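Local coordinates for N-acetylmuramoyl-L-alanine amidase AmiD (Escherichia coli, PDB 3D2Y), which is a zinc-dependent outer-membrane lipoprotein that hydrolyses the bond between N-acetylmuramoyl residues and L-amino acids in cell-wall glycopeptides, at residues A178-Q183 / E252-K257. Numbering follows the deposited sequence.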
loop_
_atom_site.group_PDB
_atom_site.type_symbol
_atom_site.label_atom_id
_atom_site.label_comp_id
_atom_site.label_asym_id
_atom_site.label_seq_id
_atom_site.Cartn_x
_atom_site.Cartn_y
_atom_site.Cartn_z
ATOM N N ALA A 178 5.357 -2.316 6.988
ATOM C CA ALA A 178 5.038 -2.798 8.353
ATOM C C ALA A 178 5.016 -4.326 8.423
ATOM O O ALA A 178 4.554 -5.017 7.510
ATOM C CB ALA A 178 3.655 -2.257 8.776
ATOM N N TRP A 179 5.541 -4.869 9.505
ATOM C CA TRP A 179 5.367 -6.315 9.765
ATOM C C TRP A 179 5.416 -6.502 11.270
ATOM O O TRP A 179 6.236 -5.849 11.917
ATOM C CB TRP A 179 6.446 -7.134 9.059
ATOM C CG TRP A 179 6.080 -8.574 8.893
ATOM C CD1 TRP A 179 6.500 -9.631 9.680
ATOM C CD2 TRP A 179 5.188 -9.131 7.913
ATOM N NE1 TRP A 179 5.941 -10.814 9.219
ATOM C CE2 TRP A 179 5.118 -10.528 8.156
ATOM C CE3 TRP A 179 4.433 -8.586 6.856
ATOM C CZ2 TRP A 179 4.341 -11.400 7.355
ATOM C CZ3 TRP A 179 3.643 -9.448 6.089
ATOM C CH2 TRP A 179 3.602 -10.835 6.347
ATOM N N PRO A 180 4.538 -7.378 11.822
ATOM C CA PRO A 180 4.469 -7.633 13.255
ATOM C C PRO A 180 5.677 -8.441 13.768
ATOM O O PRO A 180 6.253 -9.257 13.021
ATOM C CB PRO A 180 3.169 -8.433 13.397
ATOM C CG PRO A 180 3.020 -9.130 12.118
ATOM C CD PRO A 180 3.558 -8.197 11.080
ATOM N N ASP A 181 6.071 -8.191 15.019
ATOM C CA ASP A 181 7.110 -9.006 15.642
ATOM C C ASP A 181 6.509 -10.360 15.989
ATOM O O ASP A 181 5.483 -10.436 16.684
ATOM C CB ASP A 181 7.686 -8.312 16.882
ATOM C CG ASP A 181 8.446 -7.022 16.540
ATOM O OD1 ASP A 181 8.822 -6.813 15.357
ATOM O OD2 ASP A 181 8.662 -6.202 17.467
ATOM N N ALA A 182 7.146 -11.422 15.492
ATOM C CA ALA A 182 6.649 -12.800 15.598
ATOM C C ALA A 182 6.367 -13.247 17.034
ATOM O O ALA A 182 5.362 -13.913 17.288
ATOM C CB ALA A 182 7.609 -13.751 14.923
ATOM N N GLN A 183 7.237 -12.864 17.966
ATOM C CA GLN A 183 7.025 -13.184 19.387
ATOM C C GLN A 183 5.774 -12.481 19.941
ATOM O O GLN A 183 5.063 -13.032 20.784
ATOM C CB GLN A 183 8.259 -12.827 20.235
ATOM C CG GLN A 183 9.533 -13.555 19.827
ATOM C CD GLN A 183 9.595 -14.986 20.344
ATOM O OE1 GLN A 183 9.799 -15.219 21.540
ATOM N NE2 GLN A 183 9.437 -15.953 19.441
ATOM N N GLU A 252 -3.406 -7.086 16.419
ATOM C CA GLU A 252 -3.016 -6.637 17.757
ATOM C C GLU A 252 -1.545 -6.280 17.861
ATOM O O GLU A 252 -1.195 -5.254 18.487
ATOM C CB GLU A 252 -3.412 -7.667 18.826
ATOM C CG GLU A 252 -4.937 -7.711 19.087
ATOM C CD GLU A 252 -5.373 -8.786 20.093
ATOM O OE1 GLU A 252 -4.997 -9.970 19.923
ATOM O OE2 GLU A 252 -6.082 -8.429 21.072
ATOM N N ALA A 253 -0.693 -7.125 17.261
ATOM C CA ALA A 253 0.755 -6.877 17.213
ATOM C C ALA A 253 1.139 -5.689 16.304
ATOM O O ALA A 253 2.014 -4.879 16.676
ATOM C CB ALA A 253 1.506 -8.118 16.815
ATOM N N LEU A 254 0.524 -5.573 15.125
ATOM C CA LEU A 254 0.627 -4.327 14.338
ATOM C C LEU A 254 0.247 -3.030 15.064
ATOM O O LEU A 254 1.002 -2.042 15.029
ATOM C CB LEU A 254 -0.189 -4.426 13.038
ATOM C CG LEU A 254 0.414 -5.382 12.011
ATOM C CD1 LEU A 254 -0.675 -5.725 11.012
ATOM C CD2 LEU A 254 1.682 -4.805 11.342
ATOM N N LEU A 255 -0.886 -3.047 15.764
ATOM C CA LEU A 255 -1.311 -1.894 16.522
ATOM C C LEU A 255 -0.348 -1.527 17.674
ATOM O O LEU A 255 -0.034 -0.357 17.912
ATOM C CB LEU A 255 -2.755 -2.075 17.019
ATOM C CG LEU A 255 -3.821 -1.859 15.941
ATOM C CD1 LEU A 255 -5.169 -2.477 16.396
ATOM C CD2 LEU A 255 -3.952 -0.368 15.538
ATOM N N GLU A 256 0.119 -2.530 18.378
ATOM C CA GLU A 256 1.133 -2.334 19.392
ATOM C C GLU A 256 2.429 -1.674 18.870
ATOM O O GLU A 256 2.975 -0.738 19.472
ATOM C CB GLU A 256 1.415 -3.696 20.039
ATOM C CG GLU A 256 2.518 -3.656 21.045
ATOM C CD GLU A 256 2.717 -4.989 21.684
ATOM O OE1 GLU A 256 2.133 -5.204 22.739
ATOM O OE2 GLU A 256 3.424 -5.848 21.100
ATOM N N LYS A 257 2.925 -2.167 17.743
ATOM C CA LYS A 257 4.178 -1.683 17.176
ATOM C C LYS A 257 4.101 -0.335 16.432
ATOM O O LYS A 257 5.013 0.498 16.554
ATOM C CB LYS A 257 4.777 -2.778 16.294
ATOM C CG LYS A 257 6.225 -2.532 15.827
ATOM C CD LYS A 257 6.742 -3.720 15.026
ATOM C CE LYS A 257 8.118 -3.411 14.425
ATOM N NZ LYS A 257 8.621 -4.477 13.482
HETATM O O HOH W 1 4.662 -6.353 16.906
#
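K257 reaches from helix 245-258 to D181 and W179 and ties down the chain just before helix 182-189. Its CG is anti to the backbone N (chi1 -169°), and the chain is extended from there to the amine. NZ forms a salt bridge with D181 OD1 at 3.0 Å. It meets that oxygen on the syn side, 32° out of the carboxylate plane. The same NZ donates to W179 O at 3.2 Å, almost in line with the carbonyl (C=O...N angle 172°). The side chains of D181 and K257 cross at about a right angle, with K257 CD and CE also beside the carboxylate.

Next to these bonds the contact is apolar. P180 CB meets A253 CB at 3.8 Å. L254 CD2 lies 3.9 Å from P180 CD and 4.1 Å from A178 CB. A water joins the backbones, accepting from D181 N and donating to A253 O, each at 3.0 Å.

Helices 182-189, 200-210, 220-234 and 245-258 form an all-helical C-terminal part, apart from the mixed beta-sheet of the PGRP-like zinc amidase fold. The contact lies away from the zinc site and sets the entry of this part against its last helix. It packs the extended run 178-181, which leads into helix 182-189, along one side of helix 245-258. D181 is the N-cap residue of helix 182-189, but its side chain makes no capping bond and is turned to K257 instead.

W179 N donates to Y258 OH, while the W179 side chain starts away from helix 245-258 and touches helix 168-173. E256 makes a salt bridge to R184 and a hydrogen bond to Y188, both in helix 182-189. V185 of that helix touches both P180 and A253.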